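Local atomic coordinates of putative hydantoin racemase (Klebsiella pneumoniae subsp. pneumoniae, PDB entry 3QVL), a protein that acts as an allantoin racemase and probably also interconverts the D and L forms of other 5-substituted hydantoins. Residues A[6-9]-A[14-17]; A[60-65]-A[71-76]; A[78-83]-A[130-135]; A[85-90]-A[97-102]; A[124-129]-A[139-144]. All coordinates share one frame; numbering follows the deposited sequence.

Contact 1 of 5, residues A[6-9]-A[14-17]; sequences VINP and AMTE
Asn8 meets Thr16 through its amide nitrogen, and this polar approach dominates the contact. Asn8 ND2 lies 2.9 Å from Thr16 OG1, the two side chains coming together at a slant and not end-on. The hydrogen bonds that are clear go to the intervening turn: Asn8 ND2 gives one to Asn10 OD1, and Thr16 OG1 bonds to the carbonyl oxygen of Ser12. The first torsion of Asn8, chi1 177°, turns CG away from its own backbone N and carries the amide across to the helix. In Thr16 the opposite choice is made: with chi1 at -51°, OG1 sits beside the backbone N, on the flank that Asn8 reaches. Asn8 ND2 is also 3.3 Å from Thr16 N, but both atoms are donors and do not bond to each other.

The setting is the first beta-alpha-beta unit of the chain, in which strand 2-7 leads through a short turn into helix 13-26 before the chain returns to the sheet as strand 31-36. The turn belongs to the binding pocket, since Asn10 ND2 is hydrogen-bonded to the ligand while its OD1 accepts from Asn8. Asn8 is thus a second-shell residue behind a first-shell asparagine.

Van der Waals contact comes from Met15 on the same helical turn. Its CB lies against Asn8 ND2 at 3.8 Å, and CG follows at 3.9 Å from the same nitrogen. Beyond CG the Met15 chain bends, and this side chain approaches the bound [(4R)-2,5-dioxoimidazolidin-4-yl]acetic acid to about 4 Å between nearest atoms.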
# COMPACT_ATOMS: atom_id res chain seq x y z
N VAL A 6 -12.54 -3.39 -32.50
CA VAL A 6 -13.01 -2.66 -31.33
C VAL A 6 -14.33 -3.28 -30.85
O VAL A 6 -15.37 -3.14 -31.50
CB VAL A 6 -13.17 -1.14 -31.61
CG1 VAL A 6 -13.55 -0.40 -30.34
CG2 VAL A 6 -11.88 -0.57 -32.18
N ILE A 7 -14.26 -3.97 -29.72
CA ILE A 7 -15.39 -4.74 -29.20
C ILE A 7 -16.16 -3.97 -28.14
O ILE A 7 -15.63 -3.68 -27.07
CB ILE A 7 -14.94 -6.10 -28.60
CG1 ILE A 7 -14.05 -6.87 -29.59
CG2 ILE A 7 -16.16 -6.94 -28.18
CD1 ILE A 7 -13.25 -7.99 -28.95
N ASN A 8 -17.41 -3.64 -28.45
CA ASN A 8 -18.36 -3.20 -27.44
C ASN A 8 -18.86 -4.44 -26.71
O ASN A 8 -19.52 -5.28 -27.33
CB ASN A 8 -19.52 -2.43 -28.08
CG ASN A 8 -20.57 -2.00 -27.06
OD1 ASN A 8 -20.33 -1.98 -25.86
ND2 ASN A 8 -21.75 -1.64 -27.56
N PRO A 9 -18.54 -4.58 -25.41
CA PRO A 9 -18.91 -5.77 -24.65
C PRO A 9 -20.41 -5.91 -24.38
O PRO A 9 -20.87 -7.01 -24.07
CB PRO A 9 -18.14 -5.59 -23.33
CG PRO A 9 -17.00 -4.70 -23.70
CD PRO A 9 -17.62 -3.72 -24.64
N ALA A 14 -26.52 0.97 -30.66
CA ALA A 14 -26.39 2.42 -30.48
C ALA A 14 -25.05 2.80 -29.86
O ALA A 14 -24.38 3.72 -30.34
CB ALA A 14 -27.55 2.96 -29.64
N MET A 15 -24.66 2.09 -28.80
CA MET A 15 -23.38 2.33 -28.14
C MET A 15 -22.20 1.86 -29.01
O MET A 15 -21.14 2.49 -29.00
CB MET A 15 -23.35 1.66 -26.75
CG MET A 15 -22.09 1.92 -25.93
SD MET A 15 -22.35 2.36 -24.19
CE MET A 15 -23.88 1.52 -23.82
N THR A 16 -22.41 0.78 -29.76
CA THR A 16 -21.41 0.29 -30.72
C THR A 16 -21.10 1.36 -31.78
O THR A 16 -19.94 1.54 -32.17
CB THR A 16 -21.85 -1.03 -31.39
OG1 THR A 16 -22.24 -1.98 -30.38
CG2 THR A 16 -20.72 -1.63 -32.22
N GLU A 17 -22.14 2.06 -32.22
CA GLU A 17 -22.00 3.17 -33.18
C GLU A 17 -21.18 4.32 -32.62
O GLU A 17 -20.31 4.87 -33.30
CB GLU A 17 -23.38 3.68 -33.61
CG GLU A 17 -24.17 2.73 -34.50
CD GLU A 17 -25.66 3.03 -34.51
OE1 GLU A 17 -26.06 4.18 -34.22
OE2 GLU A 17 -26.45 2.11 -34.82

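Contact 2 of 5, residues A[60-65]-A[71-76]; sequences EQIRAG and DGHVIA
Ile62 lays its terminal methyl over one face of the His73 imidazole, a CH-pi contact between a helix and the sheet it covers. Helix 48-68 lies in the crossover connection from strand 31-36 to strand 72-75 of the first parallel sheet, a link that passes over strand 2-7, which lies between them. This is helix-on-sheet packing in the parallel alpha/beta fold of the Asp/Glu/hydantoin racemase family.

Ile62 CD1 stands 3.8 Å from the centroid of the His73 ring, along a line 27° off the ring normal. The methyl is therefore over the face but displaced toward the rim, at the side of CG and ND1: Ile62 CD1 is 3.6 Å from His73 ND1. The CB of Ile62 does not itself head for the strand. The turn at chi2, -72°, swings CD1 round to the ring.

The ring's own position is fixed from the strand side. His73 ND1 is hydrogen-bonded to Gln5 OE1 on the neighbouring strand 2-7, so ND1 probably carries a proton, and the NE2 of the same glutamine bonds back to the carbonyl oxygen of Gln61 on the helix. Gln5 thus ties the two elements together beside the CH-pi pair. Ala90 packs against both Ile62 and His73, and Ile7 closes in on Ile62 from the adjoining strand.

Near the plane of the imidazole, one turn further along the helix, Gly65 presents bare backbone to the ring. Without a side chain in between, its CA comes to 4.0 Å from His73 CE1.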
# COMPACT_ATOMS: atom_id res chain seq x y z
N GLU A 60 -16.11 -14.34 -27.36
CA GLU A 60 -16.73 -14.75 -28.62
C GLU A 60 -16.24 -13.89 -29.78
O GLU A 60 -15.96 -14.41 -30.87
CB GLU A 60 -18.26 -14.69 -28.51
N GLN A 61 -16.12 -12.59 -29.55
CA GLN A 61 -15.63 -11.66 -30.56
C GLN A 61 -14.11 -11.73 -30.74
O GLN A 61 -13.61 -11.57 -31.86
CB GLN A 61 -16.07 -10.22 -30.27
CG GLN A 61 -17.57 -9.97 -30.47
CD GLN A 61 -18.08 -10.39 -31.85
OE1 GLN A 61 -19.09 -11.09 -31.96
NE2 GLN A 61 -17.38 -9.96 -32.90
N ILE A 62 -13.38 -11.97 -29.65
CA ILE A 62 -11.93 -12.20 -29.71
C ILE A 62 -11.62 -13.39 -30.62
O ILE A 62 -10.73 -13.31 -31.47
CB ILE A 62 -11.33 -12.44 -28.29
CG1 ILE A 62 -11.40 -11.17 -27.43
CG2 ILE A 62 -9.89 -12.98 -28.38
CD1 ILE A 62 -10.43 -10.06 -27.82
N ARG A 63 -12.38 -14.47 -30.44
CA ARG A 63 -12.27 -15.66 -31.28
C ARG A 63 -12.48 -15.31 -32.76
O ARG A 63 -11.70 -15.72 -33.61
CB ARG A 63 -13.28 -16.72 -30.82
CG ARG A 63 -13.20 -18.06 -31.55
CD ARG A 63 -14.17 -18.13 -32.73
NE ARG A 63 -15.56 -18.02 -32.30
CZ ARG A 63 -16.54 -17.52 -33.05
NH1 ARG A 63 -17.78 -17.47 -32.56
NH2 ARG A 63 -16.30 -17.07 -34.27
N ALA A 64 -13.54 -14.55 -33.04
CA ALA A 64 -13.85 -14.10 -34.40
C ALA A 64 -12.73 -13.22 -34.97
O ALA A 64 -12.35 -13.38 -36.13
CB ALA A 64 -15.18 -13.36 -34.42
N GLY A 65 -12.22 -12.31 -34.15
CA GLY A 65 -11.13 -11.42 -34.55
C GLY A 65 -9.85 -12.16 -34.90
O GLY A 65 -9.19 -11.85 -35.89
N ASP A 71 -4.94 -7.34 -36.13
CA ASP A 71 -3.67 -7.00 -35.51
C ASP A 71 -3.78 -6.75 -34.01
O ASP A 71 -2.79 -6.88 -33.28
CB ASP A 71 -3.04 -5.79 -36.22
CG ASP A 71 -2.69 -6.09 -37.66
OD1 ASP A 71 -1.69 -6.80 -37.90
OD2 ASP A 71 -3.42 -5.62 -38.56
N GLY A 72 -4.98 -6.40 -33.55
CA GLY A 72 -5.22 -6.13 -32.14
C GLY A 72 -6.68 -5.95 -31.80
O GLY A 72 -7.54 -5.90 -32.69
N HIS A 73 -6.97 -5.85 -30.50
CA HIS A 73 -8.34 -5.76 -30.01
C HIS A 73 -8.49 -4.66 -28.96
O HIS A 73 -7.55 -4.35 -28.22
CB HIS A 73 -8.80 -7.09 -29.40
CG HIS A 73 -8.45 -8.29 -30.22
ND1 HIS A 73 -9.36 -8.94 -31.03
CD2 HIS A 73 -7.29 -8.98 -30.33
CE1 HIS A 73 -8.77 -9.97 -31.61
NE2 HIS A 73 -7.52 -10.02 -31.20
N VAL A 74 -9.69 -4.09 -28.89
CA VAL A 74 -10.05 -3.12 -27.86
C VAL A 74 -11.32 -3.60 -27.15
O VAL A 74 -12.31 -3.95 -27.79
CB VAL A 74 -10.27 -1.71 -28.46
CG1 VAL A 74 -10.87 -0.76 -27.43
CG2 VAL A 74 -8.96 -1.14 -29.00
N ILE A 75 -11.28 -3.63 -25.81
CA ILE A 75 -12.47 -3.93 -25.01
C ILE A 75 -13.10 -2.61 -24.57
O ILE A 75 -12.57 -1.90 -23.71
CB ILE A 75 -12.14 -4.84 -23.80
CG1 ILE A 75 -11.61 -6.19 -24.29
CG2 ILE A 75 -13.37 -5.03 -22.92
CD1 ILE A 75 -11.10 -7.10 -23.19
N ALA A 76 -14.25 -2.30 -25.17
CA ALA A 76 -14.83 -0.96 -25.11
C ALA A 76 -15.92 -0.71 -24.06
O ALA A 76 -16.93 -0.07 -24.34
CB ALA A 76 -15.29 -0.51 -26.49

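Contact 3 of 5, residues A[78-83]-A[130-135]; sequences FGDPGL and HQYGFH. With 5HY ([(4R)-2,5-dioxoimidazolidin-4-yl]acetic acid), chain C.
Asp80 adopts a left-handed backbone conformation, phi 44° and psi 51°, uncommon for a residue other than glycine, though aspartate tolerates it better than most, and from it reaches across to Tyr132. The phenol hydroxyl donates a hydrogen bond of 2.7 Å from Tyr132 OH to Asp80 OD2, which receives it on its anti lone pair, on the side away from OD1. The carboxylate lies near the ring's edge, with the two planes 34° apart. Leu83 points back at the oncoming phenol, its CD2 3.4 Å from Tyr132 OH.

Asp80 opens a type II turn, in the loop after strand 72-75, that leads into helix 83-89. Tyr132 stands at the far end of helix 122-132, which Gly133 closes with a Schellman motif. The contact thus joins the first sheet's pocket loop to a helix of the second. Two residues before Asp80, Phe78 N donates to the O atom of the bound hydantoin at 2.9 Å, so the same loop forms part of the binding pocket.

The carboxylate has further donors: OD1 accepts from Ala98 N, and OD2 also from Glu99 N, both in the first turn of helix 97-108. Three bonds and a nearby helix N-terminus would probably favour the ionised form of Asp80.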
# COMPACT_ATOMS: atom_id res chain seq x y z
N PHE A 78 -15.99 0.39 -19.72
CA PHE A 78 -15.13 0.93 -18.65
C PHE A 78 -14.77 -0.02 -17.50
O PHE A 78 -13.98 0.33 -16.63
CB PHE A 78 -15.70 2.25 -18.12
CG PHE A 78 -14.68 3.13 -17.45
CD1 PHE A 78 -13.71 3.79 -18.20
CD2 PHE A 78 -14.69 3.29 -16.07
CE1 PHE A 78 -12.76 4.60 -17.58
CE2 PHE A 78 -13.74 4.10 -15.44
CZ PHE A 78 -12.78 4.75 -16.20
N GLY A 79 -15.35 -1.21 -17.49
CA GLY A 79 -14.96 -2.23 -16.53
C GLY A 79 -13.89 -3.17 -17.07
O GLY A 79 -13.41 -4.05 -16.35
N ASP A 80 -13.52 -2.96 -18.33
CA ASP A 80 -12.59 -3.84 -19.07
C ASP A 80 -12.89 -5.34 -18.85
O ASP A 80 -11.98 -6.10 -18.52
CB ASP A 80 -11.13 -3.52 -18.70
CG ASP A 80 -10.73 -2.09 -19.05
OD1 ASP A 80 -11.49 -1.40 -19.76
OD2 ASP A 80 -9.64 -1.67 -18.61
N PRO A 81 -14.15 -5.76 -19.05
CA PRO A 81 -14.53 -7.14 -18.73
C PRO A 81 -13.80 -8.17 -19.59
O PRO A 81 -13.70 -8.01 -20.81
CB PRO A 81 -16.03 -7.17 -19.02
CG PRO A 81 -16.26 -6.10 -20.01
CD PRO A 81 -15.27 -5.02 -19.66
N GLY A 82 -13.28 -9.20 -18.93
CA GLY A 82 -12.58 -10.30 -19.60
C GLY A 82 -11.26 -9.92 -20.24
O GLY A 82 -10.83 -10.58 -21.18
N LEU A 83 -10.60 -8.89 -19.71
CA LEU A 83 -9.35 -8.38 -20.30
C LEU A 83 -8.25 -9.44 -20.35
O LEU A 83 -7.67 -9.67 -21.42
CB LEU A 83 -8.86 -7.13 -19.56
CG LEU A 83 -7.56 -6.48 -20.06
CD1 LEU A 83 -7.71 -5.90 -21.47
CD2 LEU A 83 -7.07 -5.42 -19.09
N HIS A 130 -7.02 -0.01 -8.35
CA HIS A 130 -6.12 -0.81 -7.52
C HIS A 130 -5.37 -1.87 -8.34
O HIS A 130 -4.16 -2.04 -8.17
CB HIS A 130 -6.88 -1.47 -6.37
CG HIS A 130 -7.24 -0.52 -5.27
ND1 HIS A 130 -6.31 0.05 -4.44
CD2 HIS A 130 -8.45 -0.05 -4.86
CE1 HIS A 130 -6.91 0.83 -3.56
NE2 HIS A 130 -8.21 0.79 -3.80
N GLN A 131 -6.10 -2.55 -9.22
CA GLN A 131 -5.52 -3.60 -10.07
C GLN A 131 -4.45 -3.05 -11.01
O GLN A 131 -3.39 -3.66 -11.17
CB GLN A 131 -6.62 -4.31 -10.86
N TYR A 132 -4.73 -1.90 -11.63
CA TYR A 132 -3.80 -1.29 -12.57
C TYR A 132 -2.71 -0.47 -11.88
O TYR A 132 -1.69 -0.14 -12.49
CB TYR A 132 -4.54 -0.42 -13.60
CG TYR A 132 -5.56 -1.16 -14.45
CD1 TYR A 132 -5.39 -2.51 -14.77
CD2 TYR A 132 -6.67 -0.49 -14.97
CE1 TYR A 132 -6.32 -3.18 -15.56
CE2 TYR A 132 -7.60 -1.16 -15.76
CZ TYR A 132 -7.42 -2.50 -16.05
OH TYR A 132 -8.34 -3.16 -16.84
N GLY A 133 -2.94 -0.13 -10.61
CA GLY A 133 -1.97 0.60 -9.80
C GLY A 133 -2.05 2.11 -9.90
O GLY A 133 -1.05 2.80 -9.68
N PHE A 134 -3.23 2.63 -10.22
CA PHE A 134 -3.43 4.07 -10.40
C PHE A 134 -4.25 4.73 -9.29
O PHE A 134 -4.69 5.87 -9.45
CB PHE A 134 -4.06 4.36 -11.77
CG PHE A 134 -3.22 3.95 -12.94
CD1 PHE A 134 -1.92 4.43 -13.09
CD2 PHE A 134 -3.73 3.10 -13.91
CE1 PHE A 134 -1.13 4.04 -14.18
CE2 PHE A 134 -2.96 2.71 -15.01
CZ PHE A 134 -1.66 3.19 -15.14
N HIS A 135 -4.44 4.03 -8.18
CA HIS A 135 -5.25 4.53 -7.07
C HIS A 135 -4.76 5.88 -6.54
O HIS A 135 -5.57 6.77 -6.27
CB HIS A 135 -5.33 3.51 -5.93
CG HIS A 135 -6.14 3.98 -4.76
ND1 HIS A 135 -5.57 4.44 -3.59
CD2 HIS A 135 -7.48 4.07 -4.59
CE1 HIS A 135 -6.53 4.79 -2.75
NE2 HIS A 135 -7.70 4.58 -3.33
C 5HY C . -19.41 1.02 -20.29
N 5HY C . -20.97 -0.08 -19.01
O 5HY C . -18.44 1.67 -20.67
CA 5HY C . -19.71 0.64 -18.84
CB 5HY C . -19.85 1.86 -17.91
CG 5HY C . -20.77 2.99 -18.41
OAB 5HY C . -22.25 -0.68 -20.78
NAF 5HY C . -20.36 0.53 -21.08
CAI 5HY C . -21.25 -0.12 -20.32
OD1 5HY C . -21.05 3.88 -17.57
OD2 5HY C . -21.15 2.98 -19.60

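Contact 4 of 5, residues A[85-90]-A[97-102]; sequences AARELA and IAEAAM
Arg87 and Glu99 form a buried salt bridge in which a single nitrogen does the work. Arg87 NH2 donates to Glu99 OE2 at 2.7 Å with an N-H...O angle of 154°, and the oxygen accepts on its syn lone pair. OE2 lies at the guanidinium edge, close to its plane, yet the carboxylate is rotated against that plane by 35°. The nitrogen faces into the mouth of the carboxylate, with Arg87 NH2 also 3.0 Å from Glu99 OE1.

A water lies 3.2 Å from Glu99 OE2 and takes a weak bond from Arg87 NH1. The other polar atoms have partners of their own. Arg87 NE bonds to the carbonyl of Val94, NH1 to that of Thr106 in the second subunit, and Glu99 OE1 accepts from Gly96 N.

Helices 83-89 and 97-108 flank strand 94-96 in the chain, an outermost strand of the first parallel sheet within this chain. Their backbones stay far apart: Arg87 CA and Glu99 CA, the nearest pair, are 13.5 Å from each other. Two side chains approaching from opposite directions span that distance, Arg87 extended from CG to NE and Glu99 with CG anti to the backbone N (chi1 177°). Around them pack Thr221 on Arg87, Tyr132 on Glu99, and Met107 of the second subunit on both.

The bond from Arg87 NE to Val94 O and that from Gly96 N to Glu99 OE1 help to position the two groups. Their pairing probably offsets the cost of burying both charges and favours ionised Glu99, while Thr106 of the second subunit brings this ion pair into the assembly interface.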
# COMPACT_ATOMS: atom_id res chain seq x y z
N ALA A 85 -8.56 -12.71 -19.81
CA ALA A 85 -9.10 -13.85 -20.56
C ALA A 85 -8.90 -13.64 -22.06
O ALA A 85 -8.51 -14.56 -22.78
CB ALA A 85 -10.57 -14.05 -20.23
N ALA A 86 -9.18 -12.41 -22.52
CA ALA A 86 -9.01 -12.03 -23.92
C ALA A 86 -7.55 -12.07 -24.36
O ALA A 86 -7.24 -12.48 -25.48
CB ALA A 86 -9.60 -10.65 -24.17
N ARG A 87 -6.66 -11.65 -23.46
CA ARG A 87 -5.22 -11.65 -23.75
C ARG A 87 -4.66 -13.06 -23.90
O ARG A 87 -3.72 -13.28 -24.66
CB ARG A 87 -4.45 -10.86 -22.68
CG ARG A 87 -4.63 -9.37 -22.82
CD ARG A 87 -3.84 -8.58 -21.80
NE ARG A 87 -4.03 -7.15 -22.01
CZ ARG A 87 -3.56 -6.19 -21.21
NH1 ARG A 87 -2.87 -6.49 -20.12
NH2 ARG A 87 -3.80 -4.92 -21.51
N GLU A 88 -5.25 -14.01 -23.17
CA GLU A 88 -4.89 -15.42 -23.31
C GLU A 88 -5.32 -15.97 -24.67
O GLU A 88 -4.54 -16.64 -25.34
CB GLU A 88 -5.52 -16.26 -22.19
CG GLU A 88 -4.88 -16.07 -20.82
CD GLU A 88 -5.43 -17.02 -19.78
OE1 GLU A 88 -6.41 -17.74 -20.07
OE2 GLU A 88 -4.88 -17.06 -18.66
N LEU A 89 -6.56 -15.67 -25.06
CA LEU A 89 -7.13 -16.19 -26.30
C LEU A 89 -6.55 -15.54 -27.55
O LEU A 89 -6.28 -16.22 -28.54
CB LEU A 89 -8.66 -16.06 -26.29
CG LEU A 89 -9.48 -16.73 -27.40
CD1 LEU A 89 -9.27 -18.24 -27.44
CD2 LEU A 89 -10.96 -16.40 -27.26
N ALA A 90 -6.35 -14.22 -27.51
CA ALA A 90 -5.87 -13.47 -28.67
C ALA A 90 -4.36 -13.56 -28.85
O ALA A 90 -3.62 -13.74 -27.88
CB ALA A 90 -6.31 -12.01 -28.58
N ILE A 97 -10.50 -0.05 -22.33
CA ILE A 97 -10.67 1.40 -22.42
C ILE A 97 -10.44 2.14 -21.09
O ILE A 97 -9.96 3.27 -21.09
CB ILE A 97 -12.01 1.84 -23.08
CG1 ILE A 97 -13.22 1.38 -22.26
CG2 ILE A 97 -12.07 1.34 -24.53
CD1 ILE A 97 -14.46 2.22 -22.49
N ALA A 98 -10.77 1.49 -19.98
CA ALA A 98 -10.45 2.03 -18.66
C ALA A 98 -8.93 2.07 -18.49
O ALA A 98 -8.37 3.09 -18.08
CB ALA A 98 -11.09 1.21 -17.56
N GLU A 99 -8.29 0.95 -18.82
CA GLU A 99 -6.84 0.82 -18.81
C GLU A 99 -6.16 1.94 -19.60
O GLU A 99 -5.31 2.65 -19.08
CB GLU A 99 -6.45 -0.55 -19.36
CG GLU A 99 -4.95 -0.82 -19.46
CD GLU A 99 -4.63 -2.09 -20.23
OE1 GLU A 99 -5.39 -2.45 -21.16
OE2 GLU A 99 -3.61 -2.74 -19.91
N ALA A 100 -6.58 2.10 -20.86
CA ALA A 100 -5.98 3.08 -21.76
C ALA A 100 -6.20 4.52 -21.30
O ALA A 100 -5.27 5.33 -21.36
CB ALA A 100 -6.51 2.89 -23.17
N ALA A 101 -7.41 4.84 -20.85
CA ALA A 101 -7.75 6.18 -20.39
C ALA A 101 -6.94 6.58 -19.15
O ALA A 101 -6.46 7.71 -19.06
CB ALA A 101 -9.24 6.30 -20.11
N MET A 102 -6.81 5.65 -18.21
CA MET A 102 -6.03 5.87 -16.99
C MET A 102 -4.54 6.04 -17.31
O MET A 102 -3.88 6.92 -16.75
CB MET A 102 -6.23 4.72 -16.00
CG MET A 102 -7.61 4.66 -15.37
SD MET A 102 -7.83 3.16 -14.40
CE MET A 102 -9.57 3.26 -14.00
O HOH W 1 -3.67 -4.79 -17.42

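Contact 5 of 5, residues A[124-129]-A[139-144]; sequences IARHLL and AALHAI
Leu141 and Leu129 are brought end to end by matching first torsions: chi1 is -62° in the strand residue and -77° in the helix residue, each setting CG anti to its carbonyl carbon. Their tips then meet, Leu129 CD1 lying 3.8 Å from Leu141 CD1. Leu141 CD2 touches Leu129 CD1 as well, and also rests on Ala125 CB at 3.7 Å. Leu141 thus fits between residues one helical turn apart.

This is the packing of a beta-alpha-beta unit, strand 112-116, helix 122-132 and strand 138-143, in the second parallel sheet. Helix and strand run roughly antiparallel, their short axes 152° apart and 10.1 Å from each other at closest approach. Ile114 on the neighbouring strand also touches Leu141.

Arg126 covers the margin. Its CG packs on Leu141 CD2 at 3.9 Å while the extended chain carries the guanidinium past the leucine. A water there donates to Leu141 O at 2.9 Å and takes a weak bond from Arg126 NH1. Arg126 also packs against Arg111 of the fourth subunit. The chemistry implies a junction held chiefly by apolar packing, with hydrated polar groups where the strand residue is partly exposed.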
# COMPACT_ATOMS: atom_id res chain seq x y z
N ILE A 124 -16.52 -0.95 -9.27
CA ILE A 124 -15.82 -1.63 -10.35
C ILE A 124 -14.62 -0.80 -10.82
O ILE A 124 -13.53 -1.33 -11.05
CB ILE A 124 -16.77 -1.96 -11.54
CG1 ILE A 124 -17.89 -2.91 -11.09
CG2 ILE A 124 -16.00 -2.55 -12.72
CD1 ILE A 124 -19.05 -3.04 -12.06
N ALA A 125 -14.83 0.51 -10.93
CA ALA A 125 -13.76 1.45 -11.29
C ALA A 125 -12.69 1.54 -10.20
O ALA A 125 -11.50 1.65 -10.50
CB ALA A 125 -14.34 2.82 -11.60
N ARG A 126 -13.13 1.49 -8.94
CA ARG A 126 -12.21 1.48 -7.79
C ARG A 126 -11.30 0.25 -7.81
O ARG A 126 -10.10 0.37 -7.57
CB ARG A 126 -12.99 1.50 -6.47
CG ARG A 126 -13.65 2.82 -6.14
CD ARG A 126 -14.31 2.77 -4.77
NE ARG A 126 -15.43 3.69 -4.67
CZ ARG A 126 -15.34 4.96 -4.28
NH1 ARG A 126 -16.43 5.71 -4.23
NH2 ARG A 126 -14.17 5.48 -3.95
N HIS A 127 -11.89 -0.91 -8.10
CA HIS A 127 -11.15 -2.16 -8.19
C HIS A 127 -10.09 -2.12 -9.29
O HIS A 127 -8.97 -2.60 -9.10
CB HIS A 127 -12.11 -3.34 -8.41
N LEU A 128 -10.46 -1.54 -10.44
CA LEU A 128 -9.54 -1.41 -11.57
C LEU A 128 -8.38 -0.46 -11.27
O LEU A 128 -7.26 -0.70 -11.70
CB LEU A 128 -10.28 -0.96 -12.83
CG LEU A 128 -11.20 -1.96 -13.54
CD1 LEU A 128 -11.71 -1.35 -14.83
CD2 LEU A 128 -10.50 -3.29 -13.83
N LEU A 129 -8.67 0.62 -10.54
CA LEU A 129 -7.64 1.56 -10.09
C LEU A 129 -6.57 0.84 -9.27
O LEU A 129 -5.38 1.05 -9.48
CB LEU A 129 -8.25 2.70 -9.28
CG LEU A 129 -8.98 3.82 -10.02
CD1 LEU A 129 -9.77 4.66 -9.04
CD2 LEU A 129 -8.01 4.69 -10.82
N ALA A 139 -7.79 11.33 -8.02
CA ALA A 139 -8.22 12.26 -6.98
C ALA A 139 -9.62 11.95 -6.47
O ALA A 139 -9.87 12.02 -5.27
CB ALA A 139 -8.14 13.70 -7.50
N ALA A 140 -10.53 11.62 -7.39
CA ALA A 140 -11.92 11.32 -7.05
C ALA A 140 -12.63 10.53 -8.15
O ALA A 140 -12.22 10.56 -9.31
CB ALA A 140 -12.69 12.61 -6.74
N LEU A 141 -13.69 9.84 -7.77
CA LEU A 141 -14.56 9.13 -8.71
C LEU A 141 -15.98 9.64 -8.53
O LEU A 141 -16.47 9.76 -7.41
CB LEU A 141 -14.51 7.62 -8.48
CG LEU A 141 -13.20 6.85 -8.66
CD1 LEU A 141 -12.39 6.84 -7.37
CD2 LEU A 141 -13.51 5.42 -9.08
N HIS A 142 -16.64 9.94 -9.65
CA HIS A 142 -18.00 10.46 -9.62
C HIS A 142 -18.91 9.73 -10.59
O HIS A 142 -18.46 9.20 -11.61
CB HIS A 142 -18.02 11.95 -9.97
CG HIS A 142 -17.03 12.77 -9.21
ND1 HIS A 142 -17.10 12.96 -7.84
CD2 HIS A 142 -15.95 13.48 -9.63
CE1 HIS A 142 -16.10 13.73 -7.45
NE2 HIS A 142 -15.39 14.06 -8.52
N ALA A 143 -20.20 9.70 -10.27
CA ALA A 143 -21.22 9.18 -11.17
C ALA A 143 -22.30 10.24 -11.38
O ALA A 143 -22.64 10.98 -10.45
CB ALA A 143 -21.83 7.91 -10.60
N ILE A 144 -22.83 10.31 -12.60
CA ILE A 144 -23.88 11.28 -12.93
C ILE A 144 -25.28 10.82 -12.52
O ILE A 144 -26.25 11.56 -12.65
CB ILE A 144 -23.86 11.70 -14.43
CG1 ILE A 144 -24.08 10.49 -15.35
CG2 ILE A 144 -22.55 12.43 -14.77
CD1 ILE A 144 -24.50 10.84 -16.77
O HOH W 2 -17.17 8.26 -5.08

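Overall arrangement
The five contacts spread over two parallel sheets with the same strand order. Contacts 1 and 2 share the first sheet, where strands 2-7 and 72-75 are neighbours, while contact 5 belongs to the second. Contact 3 spans the two halves and shares helix 122-132 with contact 5. Contacts 1 to 4 are buried; contact 5 is partly so. Chemistry follows place: helix-on-sheet packing rests on a methyl over an imidazole in contact 2 and on methyl against methyl in contact 5, whereas the loops around the ligand in contacts 1 and 3 rely on polar side chains. Contact 4 differs again, a buried ion pair beside the second subunit, joined to contact 3 where helix 97-108 begins.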